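Side-chain contacts in putative 6-phosphogluconolactonase (Neisseria gonorrhoeae, PDB 3LHI), which probably hydrolyses 6-phosphogluconolactone to 6-phosphogluconate, the second step of the oxidative pentose phosphate pathway: residues A[13-18]-A[46-51]; A[20-25]-A[128-133]; A[24-29]-A[36-41]. One frame throughout, in Å; residues are numbered along the deposited sequence. Where two conformers were deposited one is given.

Contact 1. Residues A[13-18]-A[46-51]; sequences EAAQSL and PIAFFN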
ATOM      1  N   GLU A  13     -17.142  -0.682  11.229  0.50 22.52           N
ATOM      2  CA  GLU A  13     -17.759   0.315  10.362  0.50 21.40           C
ATOM      3  C   GLU A  13     -16.680   1.009   9.505  0.50 19.09           C
ATOM      4  O   GLU A  13     -16.911   1.241   8.324  0.50 18.11           O
ATOM      5  CB  GLU A  13     -18.582   1.337  11.159  0.50 22.46           C
ATOM      6  CG  GLU A  13     -19.488   2.218  10.277  0.50 22.16           C
ATOM      7  CD  GLU A  13     -20.330   3.193  11.093  0.50 26.47           C
ATOM      8  OE1 GLU A  13     -20.520   2.928  12.291  0.50 28.70           O
ATOM      9  OE2 GLU A  13     -20.781   4.218  10.540  0.50 30.00           O
ATOM     10  N   ALA A  14     -15.523   1.330  10.090  1.00 17.31           N
ATOM     11  CA  ALA A  14     -14.440   1.965   9.316  1.00 17.08           C
ATOM     12  C   ALA A  14     -14.027   1.037   8.163  1.00 15.86           C
ATOM     13  O   ALA A  14     -13.833   1.487   7.024  1.00 16.29           O
ATOM     14  CB  ALA A  14     -13.256   2.273  10.154  1.00 19.18           C
ATOM     15  N   ALA A  15     -13.907  -0.246   8.448  1.00 15.79           N
ATOM     16  CA  ALA A  15     -13.461  -1.216   7.436  1.00 16.30           C
ATOM     17  C   ALA A  15     -14.489  -1.306   6.285  1.00 14.58           C
ATOM     18  O   ALA A  15     -14.145  -1.354   5.091  1.00 15.40           O
ATOM     19  CB  ALA A  15     -13.248  -2.598   8.066  1.00 16.72           C
ATOM     20  N   GLN A  16     -15.793  -1.397   6.624  1.00 14.94           N
ATOM     21  CA  GLN A  16     -16.831  -1.477   5.632  1.00 15.21           C
ATOM     22  C   GLN A  16     -16.897  -0.206   4.798  1.00 14.09           C
ATOM     23  O   GLN A  16     -17.076  -0.243   3.569  1.00 16.14           O
ATOM     24  CB  GLN A  16     -18.212  -1.780   6.244  1.00 17.83           C
ATOM     25  CG  GLN A  16     -19.263  -1.967   5.197  1.00 17.41           C
ATOM     26  CD  GLN A  16     -19.060  -3.249   4.355  1.00 17.77           C
ATOM     27  OE1 GLN A  16     -18.930  -4.353   4.926  1.00 21.59           O
ATOM     28  NE2 GLN A  16     -18.991  -3.103   3.033  1.00 18.76           N
ATOM     29  N   SER A  17     -16.760   0.935   5.466  0.50 13.81           N
ATOM     30  CA  SER A  17     -16.846   2.220   4.796  0.50 13.05           C
ATOM     31  C   SER A  17     -15.650   2.451   3.844  0.50 12.02           C
ATOM     32  O   SER A  17     -15.806   3.051   2.790  0.50 12.58           O
ATOM     33  CB  SER A  17     -16.926   3.343   5.827  0.50 14.04           C
ATOM     34  OG  SER A  17     -18.151   3.314   6.531  0.50 17.24           O
ATOM     35  N   LEU A  18     -14.472   1.964   4.217  1.00 13.60           N
ATOM     36  CA  LEU A  18     -13.299   1.999   3.335  1.00 12.44           C
ATOM     37  C   LEU A  18     -13.537   1.049   2.160  1.00 12.08           C
ATOM     38  O   LEU A  18     -13.275   1.403   1.016  1.00 12.47           O
ATOM     39  CB  LEU A  18     -12.040   1.646   4.114  1.00 11.62           C
ATOM     40  CG  LEU A  18     -10.746   1.667   3.292  1.00 12.84           C
ATOM     41  CD1 LEU A  18     -10.511   2.990   2.577  1.00 13.87           C
ATOM     42  CD2 LEU A  18      -9.582   1.250   4.168  1.00 14.23           C
ATOM     43  N   PRO A  46      -5.469  -3.532   7.913  1.00 16.24           N
ATOM     44  CA  PRO A  46      -6.413  -3.522   6.788  1.00 14.96           C
ATOM     45  C   PRO A  46      -7.209  -4.821   6.596  1.00 14.01           C
ATOM     46  O   PRO A  46      -7.956  -4.891   5.665  1.00 13.18           O
ATOM     47  CB  PRO A  46      -5.503  -3.287   5.571  1.00 16.16           C
ATOM     48  CG  PRO A  46      -4.237  -3.867   5.962  1.00 15.86           C
ATOM     49  CD  PRO A  46      -4.090  -3.742   7.433  1.00 17.06           C
ATOM     50  N   ILE A  47      -7.004  -5.825   7.425  1.00 12.56           N
ATOM     51  CA  ILE A  47      -7.609  -7.139   7.207  1.00 10.86           C
ATOM     52  C   ILE A  47      -9.148  -7.078   7.159  1.00 10.71           C
ATOM     53  O   ILE A  47      -9.770  -7.697   6.268  1.00 11.03           O
ATOM     54  CB  ILE A  47      -7.107  -8.132   8.219  1.00 13.77           C
ATOM     55  CG1 ILE A  47      -5.605  -8.374   7.972  1.00 15.75           C
ATOM     56  CG2 ILE A  47      -7.890  -9.385   8.144  1.00 13.16           C
ATOM     57  CD1 ILE A  47      -4.942  -9.145   9.076  1.00 18.16           C
ATOM     58  N   ALA A  48      -9.802  -6.399   8.085  1.00 11.38           N
ATOM     59  CA  ALA A  48     -11.276  -6.369   8.051  1.00 10.83           C
ATOM     60  C   ALA A  48     -11.748  -5.707   6.751  1.00  9.92           C
ATOM     61  O   ALA A  48     -12.740  -6.114   6.132  1.00 11.01           O
ATOM     62  CB  ALA A  48     -11.813  -5.654   9.277  1.00 11.23           C
ATOM     63  N   PHE A  49     -11.018  -4.665   6.320  1.00 10.59           N
ATOM     64  CA  PHE A  49     -11.265  -3.982   5.041  1.00 10.96           C
ATOM     65  C   PHE A  49     -11.097  -4.971   3.884  1.00 10.15           C
ATOM     66  O   PHE A  49     -11.951  -5.015   3.003  1.00 10.85           O
ATOM     67  CB  PHE A  49     -10.334  -2.785   4.943  1.00 12.00           C
ATOM     68  CG  PHE A  49      -9.968  -2.406   3.523  1.00 10.88           C
ATOM     69  CD1 PHE A  49     -10.894  -1.939   2.619  1.00 12.70           C
ATOM     70  CD2 PHE A  49      -8.656  -2.499   3.106  1.00 12.41           C
ATOM     71  CE1 PHE A  49     -10.515  -1.620   1.324  1.00 12.93           C
ATOM     72  CE2 PHE A  49      -8.278  -2.153   1.843  1.00 13.47           C
ATOM     73  CZ  PHE A  49      -9.198  -1.725   0.951  1.00 12.29           C
ATOM     74  N   PHE A  50     -10.029  -5.746   3.869  1.00  9.99           N
ATOM     75  CA  PHE A  50      -9.827  -6.722   2.836  1.00  9.64           C
ATOM     76  C   PHE A  50     -11.026  -7.676   2.776  1.00  9.99           C
ATOM     77  O   PHE A  50     -11.486  -8.056   1.685  1.00  9.70           O
ATOM     78  CB  PHE A  50      -8.585  -7.565   3.087  1.00 10.32           C
ATOM     79  CG  PHE A  50      -7.247  -6.870   2.899  1.00 10.03           C
ATOM     80  CD1 PHE A  50      -7.121  -5.653   2.305  1.00 11.17           C
ATOM     81  CD2 PHE A  50      -6.115  -7.510   3.344  1.00 11.70           C
ATOM     82  CE1 PHE A  50      -5.848  -5.070   2.158  1.00 12.42           C
ATOM     83  CE2 PHE A  50      -4.852  -6.925   3.209  1.00 12.96           C
ATOM     84  CZ  PHE A  50      -4.749  -5.719   2.592  1.00 12.30           C
ATOM     85  N   ASN A  51     -11.450  -8.177   3.937  1.00  9.44           N
ATOM     86  CA  ASN A  51     -12.547  -9.123   3.954  1.00  9.76           C
ATOM     87  C   ASN A  51     -13.820  -8.504   3.354  1.00 10.16           C
ATOM     88  O   ASN A  51     -14.499  -9.138   2.528  1.00 10.78           O
ATOM     89  CB  ASN A  51     -12.759  -9.652   5.373  1.00 10.49           C
ATOM     90  CG  ASN A  51     -13.864 -10.667   5.441  1.00 10.80           C
ATOM     91  OD1 ASN A  51     -13.744 -11.744   4.853  1.00 12.51           O
ATOM     92  ND2 ASN A  51     -14.954 -10.285   6.090  1.00 12.54           N
TER
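Helix segments 13-18 and 47-51 pass 7.9 Å apart between axes, with a crossing angle of -48°, and Ala15 and Phe49 form the closest pair of backbone positions. Their CA atoms are 4.3 Å apart. At the crossing the side chain of Ala15 is a single methyl, and Ala48 adds a second methyl beside it. The CB of Ala15 points at the second helix and meets two of its groups. It lies 3.6 Å from the CB of Ala48, methyl against methyl. It also sits 3.5 Å from the backbone N of Phe49, so the alanine packs on the first turn of helix 47-54 itself.

One turn further along, Leu18 takes over. Its CD2 methyl makes a CH-pi contact over one face of the Phe49 ring, 3.8 Å from the ring centroid and 16° off the ring normal. The CG of Leu18 approaches the rim of the same face, 3.7 Å from Phe49 CD1. The carbonyl O of Ala15 lies at the edge of the ring, near its plane. With CG anti to the backbone N (chi1 152°), Phe49 turns that face to Leu18. No hydrogen bond joins the two segments; the contact is apolar.

The arrangement is helix-helix packing on one side of the sheet of an alpha/beta fold. The alanine pair lies toward the surface, and Leu18 and Phe49 are buried below it. Leu18 also packs on Phe190 and Ala192 of strand 188-194 and on Phe229 of strand 226-231. Ala14, one residue before Ala15, rests on Tyr8 of strand 3-8 and Ala231. On the far side of helix 47-54, Ile47 and Phe50 pack against helix 81-88. The two helices therefore sit side by side, helix 11-33 over the sheet and helix 47-54 between it and helix 81-88.

Contact 2. Residues A[20-25]-A[128-133]; sequences DAVADA and PDVLIL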
ATOM      1  N   ASP A  20     -16.324   0.222   0.839  1.00 14.46           N
ATOM      2  CA  ASP A  20     -17.341   0.826  -0.009  1.00 15.29           C
ATOM      3  C   ASP A  20     -16.683   1.890  -0.903  1.00 12.97           C
ATOM      4  O   ASP A  20     -16.934   1.950  -2.112  1.00 15.76           O
ATOM      5  CB  ASP A  20     -18.449   1.464   0.810  1.00 15.71           C
ATOM      6  CG  ASP A  20     -19.318   0.463   1.545  1.00 18.77           C
ATOM      7  OD1 ASP A  20     -19.269  -0.746   1.280  1.00 20.43           O
ATOM      8  OD2 ASP A  20     -20.058   0.969   2.463  1.00 24.20           O
ATOM      9  N   ALA A  21     -15.841   2.739  -0.320  1.00 13.67           N
ATOM     10  CA  ALA A  21     -15.191   3.817  -1.064  1.00 13.50           C
ATOM     11  C   ALA A  21     -14.200   3.264  -2.075  1.00 14.61           C
ATOM     12  O   ALA A  21     -14.105   3.773  -3.195  1.00 14.53           O
ATOM     13  CB  ALA A  21     -14.502   4.808  -0.103  1.00 15.25           C
ATOM     14  N   VAL A  22     -13.428   2.242  -1.688  1.00 13.12           N
ATOM     15  CA  VAL A  22     -12.467   1.647  -2.603  1.00 12.92           C
ATOM     16  C   VAL A  22     -13.170   0.939  -3.759  1.00 12.57           C
ATOM     17  O   VAL A  22     -12.732   1.069  -4.914  1.00 13.30           O
ATOM     18  CB  VAL A  22     -11.497   0.707  -1.808  1.00 12.86           C
ATOM     19  CG1 VAL A  22     -10.731  -0.203  -2.776  1.00 12.55           C
ATOM     20  CG2 VAL A  22     -10.596   1.497  -0.884  1.00 12.55           C
ATOM     21  N   ALA A  23     -14.257   0.214  -3.484  1.00 13.34           N
ATOM     22  CA  ALA A  23     -15.004  -0.422  -4.529  1.00 13.44           C
ATOM     23  C   ALA A  23     -15.549   0.614  -5.516  1.00 13.30           C
ATOM     24  O   ALA A  23     -15.467   0.400  -6.732  1.00 14.72           O
ATOM     25  CB  ALA A  23     -16.145  -1.270  -3.949  1.00 14.73           C
ATOM     26  N   ASP A  24     -16.028   1.736  -4.996  1.00 14.27           N
ATOM     27  CA  ASP A  24     -16.543   2.790  -5.894  1.00 15.79           C
ATOM     28  C   ASP A  24     -15.402   3.363  -6.758  1.00 14.27           C
ATOM     29  O   ASP A  24     -15.572   3.616  -7.965  1.00 15.91           O
ATOM     30  CB  ASP A  24     -17.196   3.908  -5.115  1.00 16.66           C
ATOM     31  CG  ASP A  24     -18.569   3.536  -4.580  1.00 23.40           C
ATOM     32  OD1 ASP A  24     -19.140   2.483  -4.980  1.00 26.58           O
ATOM     33  OD2 ASP A  24     -19.045   4.326  -3.725  1.00 29.87           O
ATOM     34  N   ALA A  25     -14.216   3.531  -6.185  1.00 14.33           N
ATOM     35  CA  ALA A  25     -13.069   4.066  -6.962  1.00 14.80           C
ATOM     36  C   ALA A  25     -12.637   3.046  -8.026  1.00 13.96           C
ATOM     37  O   ALA A  25     -12.334   3.388  -9.177  1.00 15.22           O
ATOM     38  CB  ALA A  25     -11.910   4.402  -5.996  1.00 14.84           C
ATOM     39  N   PRO A 128      -0.693   1.782 -10.176  1.00 11.15           N
ATOM     40  CA  PRO A 128      -2.011   1.612  -9.617  1.00 10.54           C
ATOM     41  C   PRO A 128      -2.979   2.720  -9.916  1.00 11.72           C
ATOM     42  O   PRO A 128      -2.553   3.874 -10.026  1.00 12.85           O
ATOM     43  CB  PRO A 128      -1.774   1.458  -8.113  1.00 12.84           C
ATOM     44  CG  PRO A 128      -0.348   1.035  -8.037  1.00 15.68           C
ATOM     45  CD  PRO A 128       0.353   1.701  -9.174  1.00 12.96           C
ATOM     46  N   ASP A 129      -4.270   2.380 -10.027  1.00 12.05           N
ATOM     47  CA  ASP A 129      -5.344   3.356 -10.077  1.00 12.19           C
ATOM     48  C   ASP A 129      -5.801   3.726  -8.684  1.00 12.00           C
ATOM     49  O   ASP A 129      -6.238   4.848  -8.421  1.00 12.86           O
ATOM     50  CB  ASP A 129      -6.515   2.796 -10.846  1.00 12.49           C
ATOM     51  CG  ASP A 129      -6.134   2.465 -12.240  1.00 15.77           C
ATOM     52  OD1 ASP A 129      -5.731   3.447 -12.953  1.00 17.93           O
ATOM     53  OD2 ASP A 129      -6.182   1.284 -12.640  1.00 14.55           O
ATOM     54  N   VAL A 130      -5.748   2.746  -7.766  1.00 11.53           N
ATOM     55  CA  VAL A 130      -6.228   2.916  -6.380  1.00 11.94           C
ATOM     56  C   VAL A 130      -5.156   2.324  -5.468  1.00 10.82           C
ATOM     57  O   VAL A 130      -4.710   1.189  -5.709  1.00 11.15           O
ATOM     58  CB  VAL A 130      -7.597   2.235  -6.148  1.00 12.07           C
ATOM     59  CG1 VAL A 130      -8.065   2.451  -4.687  1.00 13.92           C
ATOM     60  CG2 VAL A 130      -8.651   2.759  -7.145  1.00 14.33           C
ATOM     61  N   LEU A 131      -4.752   3.078  -4.466  1.00 10.16           N
ATOM     62  CA  LEU A 131      -3.719   2.659  -3.502  1.00 10.11           C
ATOM     63  C   LEU A 131      -4.275   2.833  -2.104  1.00 10.81           C
ATOM     64  O   LEU A 131      -4.847   3.877  -1.787  1.00 11.74           O
ATOM     65  CB  LEU A 131      -2.481   3.546  -3.687  1.00 11.11           C
ATOM     66  CG  LEU A 131      -1.428   3.523  -2.591  1.00 11.60           C
ATOM     67  CD1 LEU A 131      -0.744   2.127  -2.442  1.00 11.19           C
ATOM     68  CD2 LEU A 131      -0.358   4.601  -2.899  1.00 12.77           C
ATOM     69  N   ILE A 132      -4.133   1.813  -1.256  0.50 10.88           N
ATOM     70  CA  ILE A 132      -4.400   1.980   0.176  0.50 10.60           C
ATOM     71  C   ILE A 132      -3.072   1.833   0.929  0.50 11.05           C
ATOM     72  O   ILE A 132      -2.383   0.803   0.866  0.50 11.81           O
ATOM     73  CB  ILE A 132      -5.474   1.036   0.776  0.50 11.85           C
ATOM     74  CG1 ILE A 132      -6.791   1.090  -0.002  0.50 11.04           C
ATOM     75  CG2 ILE A 132      -5.709   1.395   2.268  0.50 12.40           C
ATOM     76  CD1 ILE A 132      -6.811   0.240  -1.222  0.50 12.60           C
ATOM     77  N   LEU A 133      -2.739   2.930   1.601  1.00 11.38           N
ATOM     78  CA  LEU A 133      -1.589   3.061   2.471  1.00 12.49           C
ATOM     79  C   LEU A 133      -1.946   2.786   3.922  1.00 11.02           C
ATOM     80  O   LEU A 133      -3.123   2.871   4.311  1.00 12.46           O
ATOM     81  CB  LEU A 133      -1.030   4.479   2.360  1.00 12.55           C
ATOM     82  CG  LEU A 133      -0.375   4.858   1.030  1.00 12.22           C
ATOM     83  CD1 LEU A 133       0.009   6.324   1.028  1.00 14.94           C
ATOM     84  CD2 LEU A 133       0.820   3.955   0.769  1.00 14.16           C
TER
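Val22 meets Ile132 tip to tip, its CG2 methyl 3.9 Å from Ile132 CG1 and 4.0 Å from Ile132 CD1. Contacts of Ile132 described here are those of one of its two conformers. This is helix-on-sheet packing in a Rossmann-like alpha/beta fold, in keeping with the glucosamine-6-phosphate isomerase/6-phosphogluconolactonase family. Helix segment 20-25 runs nearly antiparallel to strand 130-133, at 156° between their directions. The axes are 9.6 Å apart, and aliphatic side chains fill the interval: two valines, an isoleucine and an alanine.

CG1 of Val22 is anti to the backbone N (chi1 165°) and lies between Val130 CG1 and Ile132 CD1, 4.2 Å from each. CG2 makes the closer approach to Ile132. One turn of helix later, Ala25 faces Val130. The two strand residues that take part are two apart, on the same face of the strand. Leu131, between them, points away from the helix and packs against Ala39 and Thr186.

All of the contact is apolar, and no hydrogen bond crosses it. Asp129, just before the strand, forms a salt bridge with Lys33 and accepts a hydrogen bond from Val37 N. Asp20 OD1 forms a salt bridge with Lys56 and accepts a hydrogen bond from Gln16 NE2. Val22 also touches Phe49 and Leu53 of helix 47-54, while Val130 touches Phe190 of the adjoining strand 188-194. At the Ala25 end, the CB of the alanine comes to 3.8 Å from Val130 CG2, the branch that lies beside the valine's own backbone N.

Contact 3. Residues A[24-29]-A[36-41]; sequences DALQGA and AVLAVS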
ATOM      1  N   ASP A  24     -16.028   1.736  -4.996  1.00 14.27           N
ATOM      2  CA  ASP A  24     -16.543   2.790  -5.894  1.00 15.79           C
ATOM      3  C   ASP A  24     -15.402   3.363  -6.758  1.00 14.27           C
ATOM      4  O   ASP A  24     -15.572   3.616  -7.965  1.00 15.91           O
ATOM      5  CB  ASP A  24     -17.196   3.908  -5.115  1.00 16.66           C
ATOM      6  CG  ASP A  24     -18.569   3.536  -4.580  1.00 23.40           C
ATOM      7  OD1 ASP A  24     -19.140   2.483  -4.980  1.00 26.58           O
ATOM      8  OD2 ASP A  24     -19.045   4.326  -3.725  1.00 29.87           O
ATOM      9  N   ALA A  25     -14.216   3.531  -6.185  1.00 14.33           N
ATOM     10  CA  ALA A  25     -13.069   4.066  -6.962  1.00 14.80           C
ATOM     11  C   ALA A  25     -12.637   3.046  -8.026  1.00 13.96           C
ATOM     12  O   ALA A  25     -12.334   3.388  -9.177  1.00 15.22           O
ATOM     13  CB  ALA A  25     -11.910   4.402  -5.996  1.00 14.84           C
ATOM     14  N   LEU A  26     -12.588   1.755  -7.686  1.00 12.47           N
ATOM     15  CA  LEU A  26     -12.289   0.731  -8.660  1.00 12.66           C
ATOM     16  C   LEU A  26     -13.307   0.713  -9.793  1.00 14.44           C
ATOM     17  O   LEU A  26     -12.967   0.556 -10.957  1.00 13.71           O
ATOM     18  CB  LEU A  26     -12.160  -0.633  -8.010  1.00 13.92           C
ATOM     19  CG  LEU A  26     -10.918  -0.802  -7.120  1.00 12.88           C
ATOM     20  CD1 LEU A  26     -11.063  -2.150  -6.321  1.00 14.96           C
ATOM     21  CD2 LEU A  26      -9.591  -0.787  -7.892  1.00 13.83           C
ATOM     22  N   GLN A  27     -14.570   0.849  -9.438  1.00 14.42           N
ATOM     23  CA  GLN A  27     -15.653   0.853 -10.422  1.00 15.53           C
ATOM     24  C   GLN A  27     -15.446   1.995 -11.395  1.00 14.82           C
ATOM     25  O   GLN A  27     -15.687   1.800 -12.618  1.00 17.33           O
ATOM     26  CB  GLN A  27     -17.026   0.895  -9.772  1.00 15.96           C
ATOM     27  CG  GLN A  27     -18.123   0.695 -10.839  1.00 16.94           C
ATOM     28  CD  GLN A  27     -18.034  -0.648 -11.497  1.00 15.48           C
ATOM     29  OE1 GLN A  27     -18.087  -1.679 -10.803  1.00 19.11           O
ATOM     30  NE2 GLN A  27     -17.949  -0.684 -12.843  1.00 18.81           N
ATOM     31  N   GLY A  28     -15.028   3.144 -10.898  1.00 16.26           N
ATOM     32  CA  GLY A  28     -14.793   4.289 -11.785  1.00 16.84           C
ATOM     33  C   GLY A  28     -13.692   4.010 -12.799  1.00 16.62           C
ATOM     34  O   GLY A  28     -13.843   4.343 -13.991  1.00 17.93           O
ATOM     35  N   ALA A  29     -12.596   3.353 -12.363  1.00 15.67           N
ATOM     36  CA  ALA A  29     -11.551   2.934 -13.256  1.00 15.54           C
ATOM     37  C   ALA A  29     -12.053   1.908 -14.259  1.00 14.71           C
ATOM     38  O   ALA A  29     -11.795   2.025 -15.450  1.00 17.35           O
ATOM     39  CB  ALA A  29     -10.361   2.420 -12.481  1.00 16.29           C
ATOM     40  N   ALA A  36      -8.585  -2.113 -13.961  1.00 13.56           N
ATOM     41  CA  ALA A  36      -8.120  -1.318 -12.818  1.00 12.12           C
ATOM     42  C   ALA A  36      -7.001  -2.042 -12.147  1.00 11.57           C
ATOM     43  O   ALA A  36      -6.937  -3.281 -12.218  1.00 12.93           O
ATOM     44  CB  ALA A  36      -9.248  -1.073 -11.835  1.00 14.00           C
ATOM     45  N   VAL A  37      -6.120  -1.297 -11.500  1.00 11.16           N
ATOM     46  CA  VAL A  37      -5.045  -1.854 -10.655  1.00 11.27           C
ATOM     47  C   VAL A  37      -5.187  -1.270  -9.259  1.00 10.38           C
ATOM     48  O   VAL A  37      -5.243  -0.044  -9.080  1.00 11.83           O
ATOM     49  CB  VAL A  37      -3.668  -1.608 -11.243  1.00 11.56           C
ATOM     50  CG1 VAL A  37      -2.544  -2.070 -10.240  1.00 13.60           C
ATOM     51  CG2 VAL A  37      -3.545  -2.298 -12.604  1.00 14.33           C
ATOM     52  N   LEU A  38      -5.269  -2.177  -8.272  1.00 10.43           N
ATOM     53  CA  LEU A  38      -5.364  -1.835  -6.856  1.00  9.97           C
ATOM     54  C   LEU A  38      -4.046  -2.258  -6.162  1.00 10.17           C
ATOM     55  O   LEU A  38      -3.605  -3.427  -6.309  1.00 11.27           O
ATOM     56  CB  LEU A  38      -6.485  -2.701  -6.254  1.00 11.41           C
ATOM     57  CG  LEU A  38      -6.648  -2.689  -4.726  1.00 10.25           C
ATOM     58  CD1 LEU A  38      -7.106  -1.289  -4.279  1.00 11.95           C
ATOM     59  CD2 LEU A  38      -7.604  -3.755  -4.223  1.00 11.48           C
ATOM     60  N   ALA A  39      -3.438  -1.347  -5.402  1.00 10.00           N
ATOM     61  CA  ALA A  39      -2.275  -1.679  -4.575  1.00  9.93           C
ATOM     62  C   ALA A  39      -2.721  -1.530  -3.116  1.00  9.51           C
ATOM     63  O   ALA A  39      -3.318  -0.527  -2.728  1.00 10.96           O
ATOM     64  CB  ALA A  39      -1.073  -0.742  -4.896  1.00 10.91           C
ATOM     65  N   VAL A  40      -2.422  -2.556  -2.306  1.00  9.60           N
ATOM     66  CA  VAL A  40      -2.752  -2.552  -0.891  1.00 10.36           C
ATOM     67  C   VAL A  40      -1.491  -2.680  -0.031  1.00  9.03           C
ATOM     68  O   VAL A  40      -0.457  -3.165  -0.476  1.00 10.55           O
ATOM     69  CB  VAL A  40      -3.748  -3.703  -0.544  1.00  9.73           C
ATOM     70  CG1 VAL A  40      -5.045  -3.552  -1.388  1.00 12.09           C
ATOM     71  CG2 VAL A  40      -3.114  -5.092  -0.762  1.00 10.90           C
ATOM     72  N   SER A  41      -1.667  -2.267   1.220  1.00 10.73           N
ATOM     73  CA  SER A  41      -0.628  -2.376   2.235  1.00 11.27           C
ATOM     74  C   SER A  41      -0.929  -3.543   3.176  1.00 12.06           C
ATOM     75  O   SER A  41      -2.086  -3.963   3.312  1.00 12.95           O
ATOM     76  CB  SER A  41      -0.486  -1.053   2.983  1.00 12.05           C
ATOM     77  OG  SER A  41      -0.091  -0.011   2.097  1.00 12.61           O
TER
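Leu26 turns its CG beside the backbone N and anti to the carbonyl carbon (chi1 -69°), and chi2 of 170° then carries a methyl toward the strand. Its CB does not point at the strand, yet CD2 arrives between two strand residues. It lies 4.0 Å from Ala36 CB and equally far from Leu38 CB. The two leucine side chains cross at about a right angle, and the CB of Leu38 makes the nearest approach to Leu26.

Ala29, one turn along the helix, points toward the strand. Its CB meets Ala36 CB at 3.7 Å. Ala36 thus touches both helix residues, and the small methyls let helix and strand come near each other at this end: the axes of the short segments are 8.2 Å apart. No hydrogen bond links the segments.

Helix 11-33 and strand 36-40 are joined by a two-residue link, 34-35, and pack nearly antiparallel, a helix and the strand that follows it in the alpha/beta fold. Strand 36-40 lies between strands 63-71 and 130-133 in the sheet. Leu26 also packs on Leu58, Trp60 and Val130, and Leu38 on Ile132 and on Leu53 of helix 47-54.

Overall arrangement
From the N terminus, helix 11-33 takes part in all three contacts, and contacts 2 and 3 share its residues Asp24 and Ala25. Contact 3 closes the shortest loop, bringing the later part of the helix back onto strand 36-40, which follows it directly. Contact 1 closes a wider loop, from the start of the helix to helix 47-54, and contact 3 falls within it. Contact 2 crosses contact 1 and reaches more than 100 residues ahead, to strand 130-133. Strands 36-40 and 130-133 are neighbours in the sheet, so contacts 2 and 3 adjoin. Phe49 of contact 1 touches Ile132, joining the helix pair to the sheet packing.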